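Local coordinates for protein exoglucanase A (PDB 7CBD) that hydrolyses the beta-1,4-glucosidic bonds of cellulose with inversion of anomeric configuration, through this family 6 catalytic domain, releasing cellobiose from non-reducing chain ends, at residues V233-P238 / D326-R331; T296-W301 / W363-G368; C335-A340 / E369-S374; Q381-D386 / A409-Q414. All coordinates share one frame; numbering follows the deposited sequence.

Contact 1 of 4, residues V233-P238 / D326-R331; sequences VANTTP and DRRVHR
Where the loop following barrel strand 228-231 meets the loop following helix 316-323, three consecutive residues, Asn235, Thr236 and Thr237, surround the guanidinium of Arg328. The hydroxyl of Thr236 lies over the middle of one face, OG1 3.2 Å from Arg328 CZ, while CA of Arg331 backs the opposite face. In the guanidinium plane, Arg328 NH2 donates to Thr237 OG1 at 2.9 Å; that hydroxyl also bonds His195. Arg328 NH1 donates to Asn235 OD1, also at 2.9 Å, but this oxygen lies 30° out of the plane; it accepts from the backbone N of Thr236 too. The guanidinium's rotation is fixed by Asp326, gripped side-on: NE meets OD1, and NH2 meets OD2 at 2.8 Å, each oxygen using its syn lone pair. Asp326 OD1 also closes an Asx turn onto the Arg328 backbone N, and Pro238 CD packs 3.5 Å from Asp326 OD2. A leucine in place of Arg328 would probably leave the Asp326 carboxylate buried without its counter-charge and Asn235 and Thr237 without their cross-loop donor. A buried arginine, braced by its own loop's carboxylate, thus ties two loops at the C-terminal end of the family 6 barrel, beside the predicted active site.

Contact 2 of 4, residues T296-W301 / W363-G368; sequences TSRNGW and WIKPPG
Ser297 and Trp363 make the principal nonpolar contact, a CH-pi interaction: CA of Ser297 stands 3.6 Å from the centroid of the five-membered indole ring, 21° off its normal. Pro367 CG approaches the same face, also toward the rim, while Thr296 OG1 lies at the ring edge, 3.4 Å from Trp363 CD1; that OG1 and Trp363 NE1 both hydrogen-bond the carbonyl O of Arg344. Around the serine the packing is close, with CB of Ser297 only 3.1 Å from the carbonyl O of Lys365. The backbone O of Ser297, buried against Pro367 CG at 3.7 Å, has no hydrogen-bond partner.

The charged chains meet through carbon. CG of Lys365, anti to its backbone N (chi1 179°), lies over one face of the Arg298 guanidinium, 3.6 Å from CZ. Their like-charged ends, NH2 and NZ, stay 4.8 Å apart, Arg298 NH2 bound to the carboxylate of Asp371 and Lys365 NZ to the carbonyl O of Ser370.

A water accepts from Arg298 NH1 at 2.9 Å and from Gly368 N.

The two loops leave the paired parallel strands 291-295 and 358-362 of the barrel; helix 19-30 packs on Trp363 through Trp21, and helix 417-425 covers Arg298 and Pro367.

Contact 3 of 4, residues C335-A340 / E369-S374; sequences CNPLGA and ESDGAS
Asp371 and Asn336 interlock side by side at the predicted active site of the family 6 barrel; the loop of Asp371 is shaped by an ST turn in which Ser370 OG accepts from the backbone N of Gly372. Asp371 is the predicted nucleophile. Its CB, turned toward 335-340, rests 3.7 Å from SG of Cys335, the half of a disulfide whose other member is Cys389. From there CG swings to the side of its own backbone N, anti to the carbonyl carbon (chi1 -62°), which lays the carboxylate alongside the Asn336 amide. The two flat groups run past each other in opposite directions, their planes only 6° apart. At the tip, OD2 receives the backbone N-H of Asn336 at 2.8 Å, through the lone pair that faces away from OD1. OD1 has its strongest partner outside both loops, in the guanidinium of Arg298, with Lys365 as a long, weak second ion pair.

The amide of Asn336 answers in kind. Its OD1 accepts from the backbone N of Asp371 at 2.8 Å, so backbone and side chain of each residue engage the other reciprocally, and Gln419 NE2 supplies a further donor. With both termini of the exchange tied, the carboxylate has little freedom to rotate, consistent with a group that must be held in place at a catalytic centre. A side chain on Gly372 would run into the preceding carbonyl O and come near Cys335 SG. The other end of the amide is held less firmly: Asn336 ND2 makes a weak, bent bond to the carbonyl O of Gly372, 2.9 Å away.

Contact 4 of 4, residues Q381-D386 / A409-Q414; sequences QGKRFD and APLAGQ
The amides of Gln381 and Gln414 face each other tip to tip, their planes 78° apart and the two NE2 atoms 3.6 Å from one another. Over the flat of the Gln381 amide sits a methyl group of Leu411, with CD1 3.6 Å from CD. The nitrogen end of the same amide donates to a water that also takes an N-H from Gln414 NE2 and gives its own proton to the carbonyl O of Ala412. At the oxygen end, Lys383 NZ donates to Gln381 OE1 at 2.8 Å, tilted somewhat from the carbonyl plane.

Residues 411-414 form a type II beta turn, closed by the backbone bond from Gln414 N to Leu411 O, in the surface loop that leads into helix 417-425; Gly413 adopts the positive phi that this turn requires at its third position. Lys383, extended beyond CG, runs across Leu411, with CB 3.8 Å from Leu411 CD2, and ends at the turn, where NZ bonds the Ala412 carbonyl O at 2.6 Å. Lys383 and Gln414 each occupy two conformers, so these polar links hold for one of them. An alanine in place of Gln381 would probably leave Lys383 NZ without its side-chain acceptor, deprive the water of one donor and uncover the Leu411 methyl. Within the turn, Ala412 CB lies 3.7 Å from Lys383 NZ.

Contacts 1, 2 and 3 converge on the predicted active site, each pair of centres being 11 Å apart. Contact 2 supplies Arg298, whose NH2 is 2.7 Å from OD1 of Asp371, the predicted nucleophile held in contact 3. Contact 1 flanks it, the Thr236 side chain lying about 6 Å from that of Asp371 and the Asn235 side chain about 9 Å from that of Asp149, the predicted proton donor. Thr236 O and Trp301 NE1, 2.7 Å apart, probably hydrogen-bond contact 1 to contact 2. Contact 4 lies farther out, joined to contact 3 by a probable hydrogen bond between Ser370 OG and Pro410 O, and touches neither contact 1 nor contact 2.

Contact 1 of 4, residues V233-P238 / D326-R331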
loop_
_atom_site.group_PDB
_atom_site.type_symbol
_atom_site.label_atom_id
_atom_site.label_comp_id
_atom_site.label_asym_id
_atom_site.label_seq_id
_atom_site.Cartn_x
_atom_site.Cartn_y
_atom_site.Cartn_z
ATOM N N VAL A 233 1.529 -2.035 0.753
ATOM C CA VAL A 233 0.419 -1.142 0.430
ATOM C C VAL A 233 -0.484 -0.931 1.633
ATOM O O VAL A 233 -0.891 -1.871 2.336
ATOM C CB VAL A 233 -0.283 -1.352 -0.928
ATOM C CG1 VAL A 233 0.391 -2.363 -1.857
ATOM C CG2 VAL A 233 -1.767 -1.448 -0.804
ATOM N N ALA A 234 -0.732 0.334 1.918
ATOM C CA ALA A 234 -1.528 0.786 3.046
ATOM C C ALA A 234 -0.950 0.377 4.388
ATOM O O ALA A 234 -1.638 0.486 5.400
ATOM C CB ALA A 234 -2.998 0.367 2.929
ATOM N N ASN A 235 0.302 -0.069 4.431
ATOM C CA ASN A 235 0.967 -0.441 5.670
ATOM C C ASN A 235 2.075 0.556 5.972
ATOM O O ASN A 235 2.240 1.570 5.283
ATOM C CB ASN A 235 1.456 -1.897 5.626
ATOM C CG ASN A 235 1.448 -2.557 7.003
ATOM O OD1 ASN A 235 2.361 -2.357 7.804
ATOM N ND2 ASN A 235 0.407 -3.326 7.290
ATOM N N THR A 236 2.817 0.277 7.040
ATOM C CA THR A 236 3.798 1.209 7.569
ATOM C C THR A 236 5.157 0.577 7.826
ATOM O O THR A 236 6.042 1.262 8.342
ATOM C CB THR A 236 3.288 1.871 8.860
ATOM O OG1 THR A 236 3.013 0.861 9.839
ATOM C CG2 THR A 236 2.018 2.661 8.595
ATOM N N THR A 237 5.362 -0.682 7.467
ATOM C CA THR A 237 6.641 -1.316 7.750
ATOM C C THR A 237 7.754 -0.527 7.065
ATOM O O THR A 237 7.621 -0.184 5.883
ATOM C CB THR A 237 6.602 -2.751 7.252
ATOM O OG1 THR A 237 5.555 -3.437 7.948
ATOM C CG2 THR A 237 7.930 -3.446 7.506
ATOM N N PRO A 238 8.838 -0.187 7.769
ATOM C CA PRO A 238 9.816 0.745 7.195
ATOM C C PRO A 238 10.478 0.213 5.940
ATOM O O PRO A 238 10.618 -0.995 5.737
ATOM C CB PRO A 238 10.850 0.939 8.314
ATOM C CG PRO A 238 10.590 -0.127 9.294
ATOM C CD PRO A 238 9.142 -0.509 9.171
ATOM N N ASP A 326 10.454 1.467 13.341
ATOM C CA ASP A 326 9.036 1.130 13.422
ATOM C C ASP A 326 8.638 1.173 14.889
ATOM O O ASP A 326 9.106 0.350 15.682
ATOM C CB ASP A 326 8.825 -0.267 12.846
ATOM C CG ASP A 326 7.355 -0.625 12.682
ATOM O OD1 ASP A 326 6.500 -0.101 13.429
ATOM O OD2 ASP A 326 7.058 -1.458 11.804
ATOM N N ARG A 327 7.790 2.136 15.257
ATOM C CA ARG A 327 7.415 2.344 16.653
ATOM C C ARG A 327 6.089 1.685 17.019
ATOM O O ARG A 327 5.554 1.954 18.095
ATOM C CB ARG A 327 7.377 3.843 16.995
ATOM C CG ARG A 327 8.650 4.629 16.673
ATOM C CD ARG A 327 9.909 3.986 17.236
ATOM N NE ARG A 327 9.824 3.778 18.678
ATOM C CZ ARG A 327 10.694 3.067 19.389
ATOM N NH1 ARG A 327 10.512 2.920 20.692
ATOM N NH2 ARG A 327 11.741 2.492 18.804
ATOM N N ARG A 328 5.546 0.833 16.158
ATOM C CA ARG A 328 4.280 0.188 16.465
ATOM C C ARG A 328 4.405 -0.739 17.671
ATOM O O ARG A 328 5.491 -1.182 18.053
ATOM C CB ARG A 328 3.807 -0.631 15.270
ATOM C CG ARG A 328 3.244 0.210 14.149
ATOM C CD ARG A 328 2.736 -0.665 13.036
ATOM N NE ARG A 328 3.838 -1.239 12.283
ATOM C CZ ARG A 328 3.689 -1.939 11.165
ATOM N NH1 ARG A 328 2.476 -2.209 10.699
ATOM N NH2 ARG A 328 4.758 -2.390 10.523
ATOM N N VAL A 329 3.252 -1.030 18.273
ATOM C CA VAL A 329 3.195 -2.029 19.337
ATOM C C VAL A 329 3.608 -3.399 18.803
ATOM O O VAL A 329 4.259 -4.188 19.498
ATOM C CB VAL A 329 1.785 -2.051 19.963
ATOM C CG1 VAL A 329 1.729 -3.012 21.139
ATOM C CG2 VAL A 329 1.360 -0.649 20.408
ATOM N N HIS A 330 3.256 -3.696 17.553
ATOM C CA HIS A 330 3.420 -5.017 16.960
ATOM C C HIS A 330 3.283 -4.834 15.460
ATOM O O HIS A 330 2.541 -3.961 15.007
ATOM C CB HIS A 330 2.333 -5.957 17.497
ATOM C CG HIS A 330 2.465 -7.383 17.056
ATOM N ND1 HIS A 330 2.078 -7.822 15.805
ATOM C CD2 HIS A 330 2.899 -8.480 17.721
ATOM C CE1 HIS A 330 2.293 -9.122 15.712
ATOM N NE2 HIS A 330 2.794 -9.545 16.860
ATOM N N ARG A 331 4.016 -5.647 14.696
ATOM C CA ARG A 331 4.076 -5.465 13.252
ATOM C C ARG A 331 2.782 -5.841 12.542
ATOM O O ARG A 331 2.660 -5.579 11.338
ATOM C CB ARG A 331 5.238 -6.271 12.677
ATOM C CG ARG A 331 6.578 -5.957 13.314
ATOM C CD ARG A 331 7.698 -6.756 12.697
ATOM N NE ARG A 331 8.171 -6.117 11.473
ATOM C CZ ARG A 331 8.799 -6.733 10.473
ATOM N NH1 ARG A 331 9.245 -6.022 9.448
ATOM N NH2 ARG A 331 8.993 -8.047 10.498
HETATM O O HOH W 1 0.402 -4.631 9.894
#

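Contact 2 of 4, residues T296-W301 / W363-G368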
loop_
_atom_site.group_PDB
_atom_site.type_symbol
_atom_site.label_atom_id
_atom_site.label_comp_id
_atom_site.label_asym_id
_atom_site.label_seq_id
_atom_site.Cartn_x
_atom_site.Cartn_y
_atom_site.Cartn_z
ATOM N N THR A 296 5.563 3.580 -0.232
ATOM C CA THR A 296 6.302 4.363 0.754
ATOM C C THR A 296 5.467 5.500 1.343
ATOM O O THR A 296 6.013 6.413 1.976
ATOM C CB THR A 296 7.590 4.907 0.129
ATOM O OG1 THR A 296 7.264 5.645 -1.054
ATOM C CG2 THR A 296 8.532 3.772 -0.240
ATOM N N SER A 297 4.143 5.432 1.185
ATOM C CA SER A 297 3.275 6.530 1.593
ATOM C C SER A 297 3.374 6.838 3.082
ATOM O O SER A 297 3.283 8.007 3.479
ATOM C CB SER A 297 1.832 6.212 1.219
ATOM O OG SER A 297 1.425 4.937 1.696
ATOM N N ARG A 298 3.506 5.807 3.926
ATOM C CA ARG A 298 3.362 6.016 5.363
ATOM C C ARG A 298 4.360 5.202 6.176
ATOM O O ARG A 298 4.093 4.882 7.341
ATOM C CB ARG A 298 1.921 5.746 5.829
ATOM C CG ARG A 298 0.885 6.608 5.115
ATOM C CD ARG A 298 -0.520 6.400 5.648
ATOM N NE ARG A 298 -0.929 5.007 5.482
ATOM C CZ ARG A 298 -2.107 4.516 5.863
ATOM N NH1 ARG A 298 -3.005 5.306 6.452
ATOM N NH2 ARG A 298 -2.381 3.227 5.674
ATOM N N ASN A 299 5.528 4.889 5.606
ATOM C CA ASN A 299 6.494 4.006 6.253
ATOM C C ASN A 299 7.782 4.717 6.665
ATOM O O ASN A 299 8.794 4.053 6.904
ATOM C CB ASN A 299 6.791 2.762 5.404
ATOM C CG ASN A 299 7.519 3.081 4.109
ATOM O OD1 ASN A 299 7.837 4.231 3.822
ATOM N ND2 ASN A 299 7.779 2.047 3.313
ATOM N N GLY A 300 7.761 6.050 6.770
ATOM C CA GLY A 300 8.985 6.784 7.065
ATOM C C GLY A 300 9.455 6.673 8.507
ATOM O O GLY A 300 10.661 6.641 8.768
ATOM N N TRP A 301 8.523 6.650 9.463
ATOM C CA TRP A 301 8.870 6.575 10.889
ATOM C C TRP A 301 9.920 7.619 11.288
ATOM O O TRP A 301 10.961 7.305 11.873
ATOM C CB TRP A 301 9.286 5.155 11.287
ATOM C CG TRP A 301 8.133 4.220 11.238
ATOM C CD1 TRP A 301 7.898 3.243 10.310
ATOM C CD2 TRP A 301 7.016 4.199 12.136
ATOM N NE1 TRP A 301 6.710 2.602 10.585
ATOM C CE2 TRP A 301 6.146 3.176 11.697
ATOM C CE3 TRP A 301 6.663 4.948 13.268
ATOM C CZ2 TRP A 301 4.950 2.879 12.355
ATOM C CZ3 TRP A 301 5.477 4.649 13.922
ATOM C CH2 TRP A 301 4.633 3.627 13.461
ATOM N N TRP A 363 3.270 5.868 -3.945
ATOM C CA TRP A 363 2.310 6.096 -2.862
ATOM C C TRP A 363 1.001 5.465 -3.313
ATOM O O TRP A 363 0.220 6.082 -4.048
ATOM C CB TRP A 363 2.136 7.577 -2.556
ATOM C CG TRP A 363 3.280 8.170 -1.810
ATOM C CD1 TRP A 363 4.447 7.552 -1.442
ATOM C CD2 TRP A 363 3.367 9.514 -1.330
ATOM N NE1 TRP A 363 5.250 8.439 -0.752
ATOM C CE2 TRP A 363 4.612 9.652 -0.683
ATOM C CE3 TRP A 363 2.510 10.617 -1.392
ATOM C CZ2 TRP A 363 5.021 10.853 -0.099
ATOM C CZ3 TRP A 363 2.916 11.809 -0.817
ATOM C CH2 TRP A 363 4.164 11.917 -0.177
ATOM N N ILE A 364 0.773 4.220 -2.896
ATOM C CA ILE A 364 -0.473 3.555 -3.251
ATOM C C ILE A 364 -1.597 4.027 -2.336
ATOM O O ILE A 364 -2.581 4.619 -2.787
ATOM C CB ILE A 364 -0.316 2.022 -3.277
ATOM C CG1 ILE A 364 0.794 1.593 -4.248
ATOM C CG2 ILE A 364 -1.626 1.379 -3.675
ATOM C CD1 ILE A 364 0.609 2.065 -5.690
ATOM N N LYS A 365 -1.452 3.820 -1.033
ATOM C CA LYS A 365 -2.366 4.462 -0.091
ATOM C C LYS A 365 -2.121 5.969 -0.118
ATOM O O LYS A 365 -0.967 6.401 -0.052
ATOM C CB LYS A 365 -2.097 3.937 1.312
ATOM C CG LYS A 365 -2.983 4.550 2.378
ATOM C CD LYS A 365 -4.411 4.038 2.276
ATOM C CE LYS A 365 -5.271 4.613 3.398
ATOM N NZ LYS A 365 -6.626 3.993 3.463
ATOM N N PRO A 366 -3.159 6.802 -0.214
ATOM C CA PRO A 366 -2.937 8.263 -0.202
ATOM C C PRO A 366 -2.808 8.774 1.221
ATOM O O PRO A 366 -3.733 8.599 2.033
ATOM C CB PRO A 366 -4.203 8.822 -0.875
ATOM C CG PRO A 366 -4.865 7.615 -1.557
ATOM C CD PRO A 366 -4.536 6.475 -0.619
ATOM N N PRO A 367 -1.681 9.397 1.571
ATOM C CA PRO A 367 -1.523 9.906 2.938
ATOM C C PRO A 367 -2.669 10.825 3.327
ATOM O O PRO A 367 -3.084 11.697 2.559
ATOM C CB PRO A 367 -0.189 10.661 2.884
ATOM C CG PRO A 367 0.578 9.960 1.799
ATOM C CD PRO A 367 -0.451 9.572 0.768
ATOM N N GLY A 368 -3.186 10.616 4.540
ATOM C CA GLY A 368 -4.300 11.379 5.052
ATOM C C GLY A 368 -5.622 10.641 5.043
ATOM O O GLY A 368 -6.528 11.011 5.800
HETATM O O HOH W 2 -3.516 8.120 6.122
#

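Contact 3 of 4, residues C335-A340 / E369-S374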
loop_
_atom_site.group_PDB
_atom_site.type_symbol
_atom_site.label_atom_id
_atom_site.label_comp_id
_atom_site.label_asym_id
_atom_site.label_seq_id
_atom_site.Cartn_x
_atom_site.Cartn_y
_atom_site.Cartn_z
ATOM N N CYS A 335 -4.096 -0.916 11.192
ATOM C CA CYS A 335 -5.134 0.105 11.127
ATOM C C CYS A 335 -4.711 1.369 11.870
ATOM O O CYS A 335 -4.689 1.398 13.110
ATOM C CB CYS A 335 -6.482 -0.399 11.631
ATOM S SG CYS A 335 -7.742 0.822 11.222
ATOM N N ASN A 336 -4.417 2.424 11.106
ATOM C CA ASN A 336 -4.081 3.741 11.636
ATOM C C ASN A 336 -3.118 3.680 12.822
ATOM O O ASN A 336 -3.381 4.316 13.851
ATOM C CB ASN A 336 -5.354 4.464 12.089
ATOM C CG ASN A 336 -6.379 4.620 10.980
ATOM O OD1 ASN A 336 -6.042 4.940 9.836
ATOM N ND2 ASN A 336 -7.650 4.410 11.320
ATOM N N PRO A 337 -2.001 2.958 12.739
ATOM C CA PRO A 337 -1.100 2.903 13.898
ATOM C C PRO A 337 -0.587 4.284 14.272
ATOM O O PRO A 337 -0.190 5.077 13.417
ATOM C CB PRO A 337 0.041 2.003 13.418
ATOM C CG PRO A 337 0.024 2.141 11.932
ATOM C CD PRO A 337 -1.429 2.256 11.577
ATOM N N LEU A 338 -0.574 4.557 15.572
ATOM C CA LEU A 338 -0.121 5.854 16.051
ATOM C C LEU A 338 1.339 6.096 15.694
ATOM O O LEU A 338 2.180 5.198 15.785
ATOM C CB LEU A 338 -0.288 5.922 17.568
ATOM C CG LEU A 338 -1.697 6.339 17.997
ATOM C CD1 LEU A 338 -1.967 5.943 19.437
ATOM C CD2 LEU A 338 -1.908 7.833 17.799
ATOM N N GLY A 339 1.636 7.331 15.287
ATOM C CA GLY A 339 3.001 7.794 15.139
ATOM C C GLY A 339 3.621 7.611 13.770
ATOM O O GLY A 339 4.757 8.055 13.561
ATOM N N ALA A 340 2.913 6.999 12.827
ATOM C CA ALA A 340 3.476 6.758 11.504
ATOM C C ALA A 340 3.745 8.077 10.779
ATOM O O ALA A 340 3.063 9.086 11.000
ATOM C CB ALA A 340 2.510 5.909 10.683
ATOM N N GLU A 369 -5.759 9.603 4.216
ATOM C CA GLU A 369 -6.982 8.814 4.201
ATOM C C GLU A 369 -6.935 7.758 5.299
ATOM O O GLU A 369 -5.942 7.037 5.443
ATOM C CB GLU A 369 -7.164 8.162 2.830
ATOM C CG GLU A 369 -7.470 9.197 1.757
ATOM C CD GLU A 369 -7.768 8.619 0.390
ATOM O OE1 GLU A 369 -7.823 7.383 0.234
ATOM O OE2 GLU A 369 -7.958 9.430 -0.531
ATOM N N SER A 370 -8.022 7.656 6.059
ATOM C CA SER A 370 -8.104 6.711 7.160
ATOM C C SER A 370 -8.081 5.268 6.658
ATOM O O SER A 370 -8.506 4.963 5.535
ATOM C CB SER A 370 -9.409 6.942 7.916
ATOM O OG SER A 370 -9.545 6.031 8.987
ATOM N N ASP A 371 -7.591 4.371 7.514
ATOM C CA ASP A 371 -7.660 2.937 7.261
ATOM C C ASP A 371 -8.975 2.322 7.717
ATOM O O ASP A 371 -9.267 1.176 7.358
ATOM C CB ASP A 371 -6.527 2.196 7.977
ATOM C CG ASP A 371 -5.155 2.630 7.506
ATOM O OD1 ASP A 371 -5.018 2.983 6.316
ATOM O OD2 ASP A 371 -4.215 2.599 8.322
ATOM N N GLY A 372 -9.766 3.044 8.491
ATOM C CA GLY A 372 -10.983 2.510 9.060
ATOM C C GLY A 372 -11.355 3.279 10.300
ATOM O O GLY A 372 -10.526 3.931 10.935
ATOM N N ALA A 373 -12.635 3.216 10.643
ATOM C CA ALA A 373 -13.142 3.980 11.772
ATOM C C ALA A 373 -12.753 3.323 13.090
ATOM O O ALA A 373 -12.681 2.097 13.204
ATOM C CB ALA A 373 -14.663 4.121 11.689
ATOM N N SER A 374 -12.520 4.161 14.101
ATOM C CA SER A 374 -12.033 3.705 15.395
ATOM C C SER A 374 -13.144 3.378 16.386
ATOM O O SER A 374 -12.847 2.853 17.464
ATOM C CB SER A 374 -11.104 4.759 16.002
ATOM O OG SER A 374 -11.765 6.015 16.081
#

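Contact 4 of 4, residues Q381-D386 / A409-Q414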
loop_
_atom_site.group_PDB
_atom_site.type_symbol
_atom_site.label_atom_id
_atom_site.label_comp_id
_atom_site.label_asym_id
_atom_site.label_seq_id
_atom_site.Cartn_x
_atom_site.Cartn_y
_atom_site.Cartn_z
ATOM N N GLN A 381 -22.360 4.767 4.408
ATOM C CA GLN A 381 -21.655 3.825 3.555
ATOM C C GLN A 381 -21.984 2.378 3.890
ATOM O O GLN A 381 -21.609 1.479 3.133
ATOM C CB GLN A 381 -20.141 4.030 3.671
ATOM C CG GLN A 381 -19.661 5.378 3.191
ATOM C CD GLN A 381 -18.166 5.400 2.997
ATOM O OE1 GLN A 381 -17.552 4.365 2.725
ATOM N NE2 GLN A 381 -17.566 6.574 3.137
ATOM N N GLY A 382 -22.681 2.132 4.999
ATOM C CA GLY A 382 -22.886 0.770 5.451
ATOM C C GLY A 382 -21.617 0.062 5.863
ATOM O O GLY A 382 -21.603 -1.171 5.941
ATOM N N LYS A 383 -20.544 0.808 6.125
ATOM C CA LYS A 383 -19.288 0.199 6.531
ATOM C C LYS A 383 -19.393 -0.326 7.957
ATOM O O LYS A 383 -20.154 0.193 8.781
ATOM C CB LYS A 383 -18.151 1.214 6.445
ATOM C CG LYS A 383 -17.271 1.053 5.218
ATOM C CD LYS A 383 -16.376 2.263 5.051
ATOM C CE LYS A 383 -15.456 2.120 3.858
ATOM N NZ LYS A 383 -14.969 3.449 3.408
ATOM N N ARG A 384 -18.607 -1.355 8.244
ATOM C CA ARG A 384 -18.656 -2.063 9.514
ATOM C C ARG A 384 -17.391 -1.812 10.321
ATOM O O ARG A 384 -16.338 -1.453 9.784
ATOM C CB ARG A 384 -18.830 -3.561 9.274
ATOM C CG ARG A 384 -19.960 -3.870 8.321
ATOM C CD ARG A 384 -21.271 -3.369 8.894
ATOM N NE ARG A 384 -21.596 -4.062 10.135
ATOM C CZ ARG A 384 -22.121 -5.283 10.191
ATOM N NH1 ARG A 384 -22.392 -5.946 9.075
ATOM N NH2 ARG A 384 -22.377 -5.841 11.365
ATOM N N PHE A 385 -17.513 -2.029 11.628
ATOM C CA PHE A 385 -16.476 -1.687 12.592
ATOM C C PHE A 385 -15.504 -2.849 12.758
ATOM O O PHE A 385 -15.919 -3.982 13.015
ATOM C CB PHE A 385 -17.137 -1.383 13.938
ATOM C CG PHE A 385 -16.171 -1.026 15.040
ATOM C CD1 PHE A 385 -15.108 -0.172 14.809
ATOM C CD2 PHE A 385 -16.358 -1.524 16.323
ATOM C CE1 PHE A 385 -14.236 0.161 15.834
ATOM C CE2 PHE A 385 -15.491 -1.189 17.352
ATOM C CZ PHE A 385 -14.432 -0.344 17.107
ATOM N N ASP A 386 -14.212 -2.565 12.622
ATOM C CA ASP A 386 -13.154 -3.549 12.819
ATOM C C ASP A 386 -12.358 -3.144 14.051
ATOM O O ASP A 386 -11.774 -2.057 14.083
ATOM C CB ASP A 386 -12.239 -3.593 11.594
ATOM C CG ASP A 386 -11.290 -4.791 11.595
ATOM O OD1 ASP A 386 -10.787 -5.196 12.665
ATOM O OD2 ASP A 386 -11.044 -5.331 10.501
ATOM N N ALA A 409 -10.844 8.189 14.430
ATOM C CA ALA A 409 -10.610 7.878 13.021
ATOM C C ALA A 409 -11.930 7.773 12.269
ATOM O O ALA A 409 -12.851 7.099 12.744
ATOM C CB ALA A 409 -9.877 6.553 12.896
ATOM N N PRO A 410 -12.046 8.377 11.090
ATOM C CA PRO A 410 -13.255 8.225 10.274
ATOM C C PRO A 410 -13.185 6.943 9.444
ATOM O O PRO A 410 -12.227 6.177 9.519
ATOM C CB PRO A 410 -13.201 9.460 9.376
ATOM C CG PRO A 410 -11.746 9.676 9.149
ATOM C CD PRO A 410 -11.062 9.273 10.452
ATOM N N LEU A 411 -14.226 6.726 8.638
ATOM C CA LEU A 411 -14.294 5.546 7.786
ATOM C C LEU A 411 -13.114 5.515 6.821
ATOM O O LEU A 411 -12.517 6.544 6.492
ATOM C CB LEU A 411 -15.576 5.559 6.952
ATOM C CG LEU A 411 -16.929 5.474 7.659
ATOM C CD1 LEU A 411 -18.060 5.538 6.636
ATOM C CD2 LEU A 411 -17.029 4.206 8.499
ATOM N N ALA A 412 -12.780 4.311 6.363
ATOM C CA ALA A 412 -11.701 4.148 5.399
ATOM C C ALA A 412 -11.905 5.072 4.206
ATOM O O ALA A 412 -13.013 5.187 3.675
ATOM C CB ALA A 412 -11.660 2.695 4.928
ATOM N N GLY A 413 -10.834 5.758 3.804
ATOM C CA GLY A 413 -10.882 6.663 2.679
ATOM C C GLY A 413 -11.247 8.091 3.021
ATOM O O GLY A 413 -11.036 8.986 2.194
ATOM N N GLN A 414 -11.796 8.331 4.208
ATOM C CA GLN A 414 -12.139 9.677 4.633
ATOM C C GLN A 414 -10.911 10.393 5.192
ATOM O O GLN A 414 -9.957 9.769 5.667
ATOM C CB GLN A 414 -13.246 9.629 5.685
ATOM C CG GLN A 414 -14.551 9.048 5.164
ATOM C CD GLN A 414 -15.154 9.894 4.062
ATOM O OE1 GLN A 414 -15.470 11.064 4.268
ATOM N NE2 GLN A 414 -15.313 9.309 2.883
HETATM O O HOH W 3 -14.751 6.598 2.315
#